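Local coordinates for protein glutamate--cysteine ligase GshA (Methylobacillus flagellatus KT, PDB 3K1T) that probably acts as a ligase of the GshA family, joining glutamate to cysteine to give gamma-glutamylcysteine, at residues 15-20 with 226-231; 97-102 with 162-167; 117-122 with 127-132. All blocks are in the same frame, centred on the assembly; numbering follows the deposited sequence. Where two conformers were deposited one is given.

Contact 1 (15-20 with 226-231); sequences LLTLEK and IDIDPW
Asp229 OD2 takes a salt bridge from Lys268 NZ and a hydrogen bond from Tyr272 OH, and so holds the chain just after Ile228, the residue that meets Leu18 and Thr17. Asp229 OD1 is used within the loop. It accepts from Trp231 N, two residues on, at 3.0 Å; this is an Asx turn. The N-H comes from above the carboxylate plane.

The meeting with helix 15-20 is made by carbon atoms. Ile228 has CG1 anti to its backbone N (chi1 -165°), and this carries CD1 over to the helix. There CD1 lies 3.7 Å from Leu18 CA and 3.8 Å from Thr17 CG2. Leu18 CD1 meets the second isoleucine, 4.1 Å from Ile226 CD1. Thr17 turns its methyl to the contact, while its OG1 bonds to Gly13 O one helical turn back.

Asp227, with positive phi, is the C-prime residue of a Schellman motif that ends the helix before it. Ile226 and Ile228 on its two sides both point toward helix 15-20. Asp227 O also bonds to Arg21 NE. Polar bonds hold the loop backbone around the isoleucines, while the side chains that meet across the two segments do so through carbon.

Contact 2 (97-102 with 162-167); sequences RLLLIP and NRLELD
Leu99 has CG anti to its backbone N (chi1 -177°), which sends its forked end toward segment 162-167. Leu164 and Leu166 both have CG anti to the carbonyl carbon (chi1 -61° for Leu164), and their ends come to meet it. The two branches of Leu99 then take different partners.

Leu99 CD2 lies 3.9 Å from Leu164 CB and 4.1 Å from Leu164 CD1. These two side chains cross at about a right angle. Leu99 CD1 goes to Leu166 and sits 3.8 Å from Leu166 CG. Its distance to Leu166 CD1, 3.4 Å, is shorter than usual for two methyl carbons, so the exact value is doubtful. Leu164 CD1 is shared: it also lies 4.1 Å from Ile101 CD1, again with the side chains nearly perpendicular. Leu164 is thus the link between Leu99 and Ile101.

Both strands belong to one mixed sheet but are not neighbours in it. Their axes run at 91° and come no closer than 9.1 Å, so no backbone bond joins them. Strand 163-166 pairs instead with strand 151-160 and turns across the face of strand 97-102. Leu98 and Leu100 on the other face of that strand pack on helix 109-124.

Glu165, between the two leucines, points away from the contact, as strand alternation requires. Arg163 makes salt bridges with Asp170 and Glu192. Across the contact itself no hydrogen bond is made. It is formed by aliphatic carbon alone, so the two strands are joined by apolar burial, and the fit depends on the shapes of the side chains.

Contact 3 (117-122 with 127-132); sequences ALTHIL and LEVRIG. With SO4 (sulfate ion), chain D.
Val129 reaches helix 117-122 with both methyls, and each finds a different residue. CG1 is anti to the backbone N and lies 4.0 Å from Thr119 CG2 in the threonine conformer given. CG2 is anti to the carbonyl carbon, beside the backbone N, and comes to 3.7 Å from Leu122 CB. The valine fork therefore spans nearly one turn of the helix. Leu122 itself has CG anti to the carbonyl carbon (chi1 -63°), and its CB is what meets the valine.

Thr119 was deposited in two conformers. In the one given, it divides its branches by chemistry. Its methyl goes to Val129, while OG1 bonds back to Val115 O and to a glycerol molecule. OG1 is also 4.0 Å from Ile131 CD1, a touch less certain still because Ile131 has two conformers as well.

After the helix ends at 124 the chain turns back, and Leu127 N gives a long hydrogen bond of 3.3 Å to Leu122 O. Leu127 CB lies 3.5 Å from the same oxygen, so its side chain starts beside the bond and then packs on Leu98 and Val88.

His120 points away from the strand. Its CG is anti to the backbone N (chi1 178°), and the ring meets a sulfate ion, probably from the crystallisation liquor. ND1 donates to sulfate O2 at 2.8 Å, with an angle of 156° at the hydrogen. The sulfate sits at the ring edge, near its plane, and Arg123 NH1 is a second donor to it. A leucine here has no ring N-H to give, and the anion would probably depend more on Arg123 and be freer to shift.

Helix and strand run roughly antiparallel. This is the second half of a beta-alpha-beta unit: strand 97-102, helix 109-124 over the sheet, then strand 128-133 parallel to the first.

Contacts 2 and 3 are neighbours, with centres 11 Å apart. They share the sheet in which strands 97-102 and 128-133 lie side by side. Leu98 N is 2.8 Å from Glu128 O, and Leu100 O is 2.9 Å from Gly132 N. These two probable backbone hydrogen bonds join the strands, so the contacts share a strand pair. Leu166 CD1 also packs on Arg130 CB at 3.6 Å. Contact 1 stands apart, across the centre of the chain. Its centre is 45 Å from that of contact 2 and 40 Å from that of contact 3. The sulfate belongs to contact 3, and glycerol, also probably from the crystallisation liquor, is bound near contacts 1 and 3.

Contact 1 (15-20 with 226-231)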
loop_
_atom_site.group_PDB
_atom_site.type_symbol
_atom_site.label_atom_id
_atom_site.label_comp_id
_atom_site.label_asym_id
_atom_site.label_seq_id
_atom_site.Cartn_x
_atom_site.Cartn_y
_atom_site.Cartn_z
ATOM N N LEU A 15 24.405 10.960 -13.292
ATOM C CA LEU A 15 23.438 10.048 -12.707
ATOM C C LEU A 15 23.862 9.712 -11.276
ATOM O O LEU A 15 23.038 9.699 -10.340
ATOM C CB LEU A 15 23.319 8.770 -13.551
ATOM C CG LEU A 15 22.537 7.578 -12.971
ATOM C CD1 LEU A 15 21.022 7.962 -12.878
ATOM C CD2 LEU A 15 22.761 6.274 -13.778
ATOM N N LEU A 16 25.145 9.396 -11.097
ATOM C CA LEU A 16 25.612 9.013 -9.758
ATOM C C LEU A 16 25.546 10.213 -8.797
ATOM O O LEU A 16 25.260 10.036 -7.623
ATOM C CB LEU A 16 27.018 8.333 -9.801
ATOM C CG LEU A 16 26.954 6.779 -9.961
ATOM C CD1 LEU A 16 26.305 6.364 -11.298
ATOM C CD2 LEU A 16 28.316 6.104 -9.889
ATOM N N THR A 17 25.782 11.425 -9.291
ATOM C CA THR A 17 25.630 12.625 -8.475
ATOM C C THR A 17 24.168 12.781 -8.022
ATOM O O THR A 17 23.889 13.061 -6.867
ATOM C CB THR A 17 26.070 13.891 -9.234
ATOM O OG1 THR A 17 27.456 13.768 -9.580
ATOM C CG2 THR A 17 25.840 15.175 -8.373
ATOM N N LEU A 18 23.246 12.660 -8.956
ATOM C CA LEU A 18 21.814 12.659 -8.606
ATOM C C LEU A 18 21.473 11.615 -7.564
ATOM O O LEU A 18 20.800 11.928 -6.557
ATOM C CB LEU A 18 20.977 12.466 -9.850
ATOM C CG LEU A 18 19.462 12.259 -9.647
ATOM C CD1 LEU A 18 18.800 13.445 -8.974
ATOM C CD2 LEU A 18 18.800 11.953 -11.002
ATOM N N GLU A 19 21.894 10.368 -7.797
ATOM C CA GLU A 19 21.641 9.295 -6.836
ATOM C C GLU A 19 22.193 9.628 -5.443
ATOM O O GLU A 19 21.491 9.430 -4.448
ATOM C CB GLU A 19 22.200 7.963 -7.335
ATOM C CG GLU A 19 21.411 7.393 -8.494
ATOM C CD GLU A 19 22.130 6.282 -9.278
ATOM O OE1 GLU A 19 23.376 6.267 -9.302
ATOM O OE2 GLU A 19 21.412 5.428 -9.887
ATOM N N LYS A 20 23.422 10.141 -5.382
ATOM C CA LYS A 20 24.010 10.550 -4.110
ATOM C C LYS A 20 23.188 11.643 -3.423
ATOM O O LYS A 20 22.969 11.565 -2.220
ATOM C CB LYS A 20 25.460 11.036 -4.280
ATOM C CG LYS A 20 26.407 9.920 -4.643
ATOM C CD LYS A 20 27.883 10.349 -4.617
ATOM C CE LYS A 20 28.375 10.912 -5.927
ATOM N NZ LYS A 20 29.902 10.973 -5.828
ATOM N N ILE A 226 17.469 19.503 -3.000
ATOM C CA ILE A 226 18.507 18.471 -2.903
ATOM C C ILE A 226 19.863 18.972 -3.452
ATOM O O ILE A 226 20.811 18.228 -3.456
ATOM C CB ILE A 226 18.107 17.128 -3.587
ATOM C CG1 ILE A 226 17.951 17.293 -5.110
ATOM C CG2 ILE A 226 16.787 16.564 -2.973
ATOM C CD1 ILE A 226 17.918 15.997 -5.921
ATOM N N ASP A 227 19.933 20.228 -3.876
ATOM C CA ASP A 227 21.131 20.855 -4.448
ATOM C C ASP A 227 21.696 20.125 -5.676
ATOM O O ASP A 227 22.844 19.651 -5.671
ATOM C CB ASP A 227 22.226 21.031 -3.383
ATOM C CG ASP A 227 23.366 21.945 -3.863
ATOM O OD1 ASP A 227 23.121 22.855 -4.679
ATOM O OD2 ASP A 227 24.501 21.776 -3.385
ATOM N N ILE A 228 20.892 20.044 -6.733
ATOM C CA ILE A 228 21.292 19.407 -7.993
ATOM C C ILE A 228 21.049 20.401 -9.148
ATOM O O ILE A 228 20.169 21.270 -9.047
ATOM C CB ILE A 228 20.526 18.083 -8.194
ATOM C CG1 ILE A 228 21.144 17.183 -9.273
ATOM C CG2 ILE A 228 19.052 18.357 -8.621
ATOM C CD1 ILE A 228 22.292 16.320 -8.829
ATOM N N ASP A 229 21.851 20.299 -10.223
ATOM C CA ASP A 229 21.609 21.027 -11.471
ATOM C C ASP A 229 20.222 20.577 -12.008
ATOM O O ASP A 229 20.060 19.411 -12.292
ATOM C CB ASP A 229 22.723 20.663 -12.491
ATOM C CG ASP A 229 22.581 21.371 -13.832
ATOM O OD1 ASP A 229 21.574 22.065 -14.053
ATOM O OD2 ASP A 229 23.490 21.236 -14.696
ATOM N N PRO A 230 19.234 21.482 -12.128
ATOM C CA PRO A 230 17.916 21.062 -12.620
ATOM C C PRO A 230 17.929 20.417 -13.991
ATOM O O PRO A 230 17.016 19.649 -14.298
ATOM C CB PRO A 230 17.113 22.369 -12.647
ATOM C CG PRO A 230 18.127 23.445 -12.678
ATOM C CD PRO A 230 19.263 22.937 -11.870
ATOM N N TRP A 231 18.944 20.736 -14.810
ATOM C CA TRP A 231 19.081 20.165 -16.153
ATOM C C TRP A 231 19.254 18.645 -16.114
ATOM O O TRP A 231 18.851 17.954 -17.045
ATOM C CB TRP A 231 20.218 20.840 -16.947
ATOM C CG TRP A 231 20.326 20.325 -18.366
ATOM C CD1 TRP A 231 19.550 20.702 -19.424
ATOM C CD2 TRP A 231 21.235 19.345 -18.873
ATOM N NE1 TRP A 231 19.919 20.038 -20.552
ATOM C CE2 TRP A 231 20.944 19.178 -20.250
ATOM C CE3 TRP A 231 22.252 18.569 -18.298
ATOM C CZ2 TRP A 231 21.618 18.270 -21.058
ATOM C CZ3 TRP A 231 22.925 17.655 -19.097
ATOM C CH2 TRP A 231 22.630 17.525 -20.463
#

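Contact 2 (97-102 with 162-167)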
loop_
_atom_site.group_PDB
_atom_site.type_symbol
_atom_site.label_atom_id
_atom_site.label_comp_id
_atom_site.label_asym_id
_atom_site.label_seq_id
_atom_site.Cartn_x
_atom_site.Cartn_y
_atom_site.Cartn_z
ATOM N N ARG A 97 -19.695 0.643 -7.058
ATOM C CA ARG A 97 -19.633 0.170 -8.440
ATOM C C ARG A 97 -18.793 1.129 -9.289
ATOM O O ARG A 97 -18.843 2.336 -9.082
ATOM C CB ARG A 97 -21.051 0.093 -9.019
ATOM C CG ARG A 97 -21.930 -0.991 -8.403
ATOM C CD ARG A 97 -23.368 -0.918 -8.889
ATOM N NE ARG A 97 -24.088 0.211 -8.300
ATOM C CZ ARG A 97 -24.610 0.234 -7.062
ATOM N NH1 ARG A 97 -24.490 -0.806 -6.237
ATOM N NH2 ARG A 97 -25.239 1.325 -6.634
ATOM N N LEU A 98 -18.050 0.599 -10.249
ATOM C CA LEU A 98 -17.244 1.417 -11.132
ATOM C C LEU A 98 -17.428 0.972 -12.562
ATOM O O LEU A 98 -17.294 -0.227 -12.865
ATOM C CB LEU A 98 -15.782 1.287 -10.724
ATOM C CG LEU A 98 -14.794 2.238 -11.367
ATOM C CD1 LEU A 98 -15.050 3.696 -10.993
ATOM C CD2 LEU A 98 -13.327 1.804 -10.927
ATOM N N LEU A 99 -17.774 1.920 -13.439
ATOM C CA LEU A 99 -17.836 1.668 -14.869
ATOM C C LEU A 99 -16.490 2.032 -15.455
ATOM O O LEU A 99 -16.024 3.164 -15.271
ATOM C CB LEU A 99 -18.943 2.541 -15.529
ATOM C CG LEU A 99 -19.197 2.347 -17.028
ATOM C CD1 LEU A 99 -19.853 0.996 -17.292
ATOM C CD2 LEU A 99 -20.077 3.487 -17.617
ATOM N N LEU A 100 -15.873 1.076 -16.140
ATOM C CA LEU A 100 -14.580 1.264 -16.790
ATOM C C LEU A 100 -14.790 1.429 -18.293
ATOM O O LEU A 100 -15.304 0.537 -18.960
ATOM C CB LEU A 100 -13.643 0.075 -16.525
ATOM C CG LEU A 100 -12.233 0.107 -17.167
ATOM C CD1 LEU A 100 -11.359 1.217 -16.568
ATOM C CD2 LEU A 100 -11.533 -1.285 -17.002
ATOM N N ILE A 101 -14.395 2.581 -18.828
ATOM C CA ILE A 101 -14.452 2.832 -20.272
ATOM C C ILE A 101 -13.063 2.621 -20.921
ATOM O O ILE A 101 -12.139 3.363 -20.664
ATOM C CB ILE A 101 -14.989 4.261 -20.591
ATOM C CG1 ILE A 101 -16.379 4.450 -19.928
ATOM C CG2 ILE A 101 -15.045 4.481 -22.110
ATOM C CD1 ILE A 101 -17.054 5.769 -20.177
ATOM N N PRO A 102 -12.933 1.616 -21.790
ATOM C CA PRO A 102 -11.660 1.290 -22.436
ATOM C C PRO A 102 -11.437 2.113 -23.696
ATOM O O PRO A 102 -12.380 2.751 -24.190
ATOM C CB PRO A 102 -11.825 -0.177 -22.774
ATOM C CG PRO A 102 -13.285 -0.280 -23.116
ATOM C CD PRO A 102 -13.996 0.692 -22.208
ATOM N N ASN A 162 -28.897 11.836 -17.843
ATOM C CA ASN A 162 -27.616 12.297 -17.293
ATOM C C ASN A 162 -26.776 11.267 -16.514
ATOM O O ASN A 162 -25.860 11.643 -15.797
ATOM C CB ASN A 162 -27.747 13.614 -16.522
ATOM C CG ASN A 162 -28.238 14.749 -17.407
ATOM O OD1 ASN A 162 -28.115 14.663 -18.634
ATOM N ND2 ASN A 162 -28.807 15.801 -16.803
ATOM N N ARG A 163 -27.033 9.991 -16.754
ATOM C CA ARG A 163 -26.205 8.932 -16.194
ATOM C C ARG A 163 -25.876 7.903 -17.276
ATOM O O ARG A 163 -26.696 7.619 -18.170
ATOM C CB ARG A 163 -26.967 8.262 -15.053
ATOM C CG ARG A 163 -27.377 9.216 -13.924
ATOM C CD ARG A 163 -28.001 8.422 -12.739
ATOM N NE ARG A 163 -26.985 7.641 -12.017
ATOM C CZ ARG A 163 -26.133 8.145 -11.122
ATOM N NH1 ARG A 163 -26.136 9.432 -10.827
ATOM N NH2 ARG A 163 -25.243 7.346 -10.523
ATOM N N LEU A 164 -24.692 7.316 -17.194
ATOM C CA LEU A 164 -24.365 6.159 -18.019
ATOM C C LEU A 164 -24.713 4.884 -17.266
ATOM O O LEU A 164 -24.377 4.762 -16.093
ATOM C CB LEU A 164 -22.891 6.142 -18.378
ATOM C CG LEU A 164 -22.374 7.324 -19.175
ATOM C CD1 LEU A 164 -20.902 6.989 -19.610
ATOM C CD2 LEU A 164 -23.298 7.665 -20.405
ATOM N N GLU A 165 -25.369 3.947 -17.946
ATOM C CA GLU A 165 -25.766 2.683 -17.349
ATOM C C GLU A 165 -25.451 1.497 -18.277
ATOM O O GLU A 165 -25.247 1.670 -19.511
ATOM C CB GLU A 165 -27.262 2.742 -16.996
ATOM C CG GLU A 165 -27.542 3.491 -15.651
ATOM C CD GLU A 165 -28.908 4.122 -15.603
ATOM O OE1 GLU A 165 -29.738 3.770 -16.478
ATOM O OE2 GLU A 165 -29.153 4.977 -14.708
ATOM N N LEU A 166 -25.399 0.317 -17.673
ATOM C CA LEU A 166 -25.380 -0.977 -18.385
ATOM C C LEU A 166 -26.537 -1.784 -17.796
ATOM O O LEU A 166 -27.231 -1.304 -16.898
ATOM C CB LEU A 166 -24.043 -1.717 -18.181
ATOM C CG LEU A 166 -22.780 -0.989 -18.598
ATOM C CD1 LEU A 166 -21.509 -1.817 -18.188
ATOM C CD2 LEU A 166 -22.807 -0.657 -20.095
ATOM N N ASP A 167 -26.721 -3.009 -18.279
ATOM C CA ASP A 167 -27.825 -3.886 -17.833
ATOM C C ASP A 167 -27.774 -4.059 -16.332
ATOM O O ASP A 167 -26.794 -4.584 -15.804
ATOM C CB ASP A 167 -27.684 -5.260 -18.510
ATOM C CG ASP A 167 -28.761 -6.259 -18.067
ATOM O OD1 ASP A 167 -29.941 -5.906 -18.244
ATOM O OD2 ASP A 167 -28.418 -7.377 -17.554
#

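Contact 3 (117-122 with 127-132)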
loop_
_atom_site.group_PDB
_atom_site.type_symbol
_atom_site.label_atom_id
_atom_site.label_comp_id
_atom_site.label_asym_id
_atom_site.label_seq_id
_atom_site.Cartn_x
_atom_site.Cartn_y
_atom_site.Cartn_z
ATOM N N ALA A 117 -6.357 -7.262 -16.693
ATOM C CA ALA A 117 -5.450 -7.042 -15.530
ATOM C C ALA A 117 -5.897 -5.875 -14.669
ATOM O O ALA A 117 -5.908 -5.965 -13.438
ATOM C CB ALA A 117 -4.000 -6.808 -16.039
ATOM N N LEU A 118 -6.271 -4.761 -15.320
ATOM C CA LEU A 118 -6.797 -3.595 -14.621
ATOM C C LEU A 118 -8.110 -3.887 -13.877
ATOM O O LEU A 118 -8.287 -3.531 -12.696
ATOM C CB LEU A 118 -6.954 -2.411 -15.583
ATOM C CG LEU A 118 -7.556 -1.144 -15.001
ATOM C CD1 LEU A 118 -6.814 -0.541 -13.774
ATOM C CD2 LEU A 118 -7.684 -0.089 -16.140
ATOM N N THR A 119 -9.027 -4.576 -14.549
ATOM C CA THR A 119 -10.304 -4.954 -13.963
ATOM C C THR A 119 -10.095 -5.833 -12.719
ATOM O O THR A 119 -10.768 -5.668 -11.682
ATOM C CB THR A 119 -11.189 -5.681 -14.993
ATOM O OG1 THR A 119 -11.411 -4.830 -16.131
ATOM C CG2 THR A 119 -12.500 -6.069 -14.366
ATOM N N HIS A 120 -9.123 -6.734 -12.815
ATOM C CA HIS A 120 -8.795 -7.642 -11.718
ATOM C C HIS A 120 -8.311 -6.866 -10.487
ATOM O O HIS A 120 -8.780 -7.103 -9.353
ATOM C CB HIS A 120 -7.715 -8.626 -12.123
ATOM C CG HIS A 120 -7.312 -9.564 -11.014
ATOM N ND1 HIS A 120 -8.178 -10.490 -10.478
ATOM C CD2 HIS A 120 -6.140 -9.715 -10.352
ATOM C CE1 HIS A 120 -7.561 -11.150 -9.505
ATOM N NE2 HIS A 120 -6.321 -10.703 -9.416
ATOM N N ILE A 121 -7.415 -5.918 -10.705
ATOM C CA ILE A 121 -6.953 -5.054 -9.585
ATOM C C ILE A 121 -8.101 -4.326 -8.917
ATOM O O ILE A 121 -8.209 -4.283 -7.688
ATOM C CB ILE A 121 -5.872 -4.044 -10.048
ATOM C CG1 ILE A 121 -4.584 -4.761 -10.449
ATOM C CG2 ILE A 121 -5.588 -2.943 -8.955
ATOM C CD1 ILE A 121 -3.720 -3.900 -11.439
ATOM N N LEU A 122 -8.986 -3.736 -9.722
ATOM C CA LEU A 122 -10.085 -2.932 -9.209
ATOM C C LEU A 122 -11.111 -3.798 -8.443
ATOM O O LEU A 122 -11.648 -3.351 -7.440
ATOM C CB LEU A 122 -10.770 -2.174 -10.355
ATOM C CG LEU A 122 -9.897 -1.143 -11.101
ATOM C CD1 LEU A 122 -10.577 -0.707 -12.412
ATOM C CD2 LEU A 122 -9.580 0.054 -10.242
ATOM N N LEU A 127 -14.318 -3.259 -5.553
ATOM C CA LEU A 127 -15.339 -2.648 -6.404
ATOM C C LEU A 127 -16.029 -3.693 -7.291
ATOM O O LEU A 127 -15.426 -4.678 -7.701
ATOM C CB LEU A 127 -14.695 -1.574 -7.249
ATOM C CG LEU A 127 -14.176 -0.349 -6.507
ATOM C CD1 LEU A 127 -13.289 0.449 -7.456
ATOM C CD2 LEU A 127 -15.364 0.511 -5.957
ATOM N N GLU A 128 -17.321 -3.479 -7.559
ATOM C CA GLU A 128 -18.018 -4.206 -8.617
ATOM C C GLU A 128 -17.726 -3.428 -9.888
ATOM O O GLU A 128 -18.032 -2.233 -9.958
ATOM C CB GLU A 128 -19.513 -4.267 -8.269
ATOM C CG GLU A 128 -20.363 -5.054 -9.213
ATOM C CD GLU A 128 -21.885 -4.907 -8.900
ATOM O OE1 GLU A 128 -22.234 -4.636 -7.702
ATOM O OE2 GLU A 128 -22.694 -5.041 -9.866
ATOM N N VAL A 129 -17.115 -4.072 -10.884
ATOM C CA VAL A 129 -16.591 -3.350 -12.069
ATOM C C VAL A 129 -17.212 -3.977 -13.309
ATOM O O VAL A 129 -17.291 -5.198 -13.393
ATOM C CB VAL A 129 -15.061 -3.491 -12.191
ATOM C CG1 VAL A 129 -14.515 -2.745 -13.446
ATOM C CG2 VAL A 129 -14.384 -3.008 -10.905
ATOM N N ARG A 130 -17.656 -3.148 -14.254
ATOM C CA ARG A 130 -18.119 -3.599 -15.565
ATOM C C ARG A 130 -17.467 -2.704 -16.609
ATOM O O ARG A 130 -17.118 -1.545 -16.322
ATOM C CB ARG A 130 -19.660 -3.490 -15.641
ATOM C CG ARG A 130 -20.407 -4.417 -14.662
ATOM C CD ARG A 130 -20.656 -5.795 -15.277
ATOM N NE ARG A 130 -21.810 -5.731 -16.189
ATOM C CZ ARG A 130 -23.079 -5.637 -15.797
ATOM N NH1 ARG A 130 -23.403 -5.695 -14.506
ATOM N NH2 ARG A 130 -24.051 -5.531 -16.700
ATOM N N ILE A 131 -17.333 -3.236 -17.822
ATOM C CA ILE A 131 -16.639 -2.559 -18.891
ATOM C C ILE A 131 -17.654 -1.990 -19.882
ATOM O O ILE A 131 -18.376 -2.733 -20.547
ATOM C CB ILE A 131 -15.678 -3.492 -19.609
ATOM C CG1 ILE A 131 -14.686 -4.099 -18.616
ATOM C CG2 ILE A 131 -14.916 -2.739 -20.697
ATOM C CD1 ILE A 131 -14.013 -5.341 -19.117
ATOM N N GLY A 132 -17.704 -0.665 -19.958
ATOM C CA GLY A 132 -18.644 0.041 -20.832
ATOM C C GLY A 132 -17.933 0.627 -22.033
ATOM O O GLY A 132 -17.133 1.558 -21.914
HETATM S S SO4 D . -11.338 -10.921 -12.046
HETATM O O1 SO4 D . -10.387 -11.782 -12.700
HETATM O O2 SO4 D . -10.982 -10.589 -10.647
HETATM O O3 SO4 D . -11.229 -9.724 -12.878
HETATM O O4 SO4 D . -12.753 -11.273 -12.099
#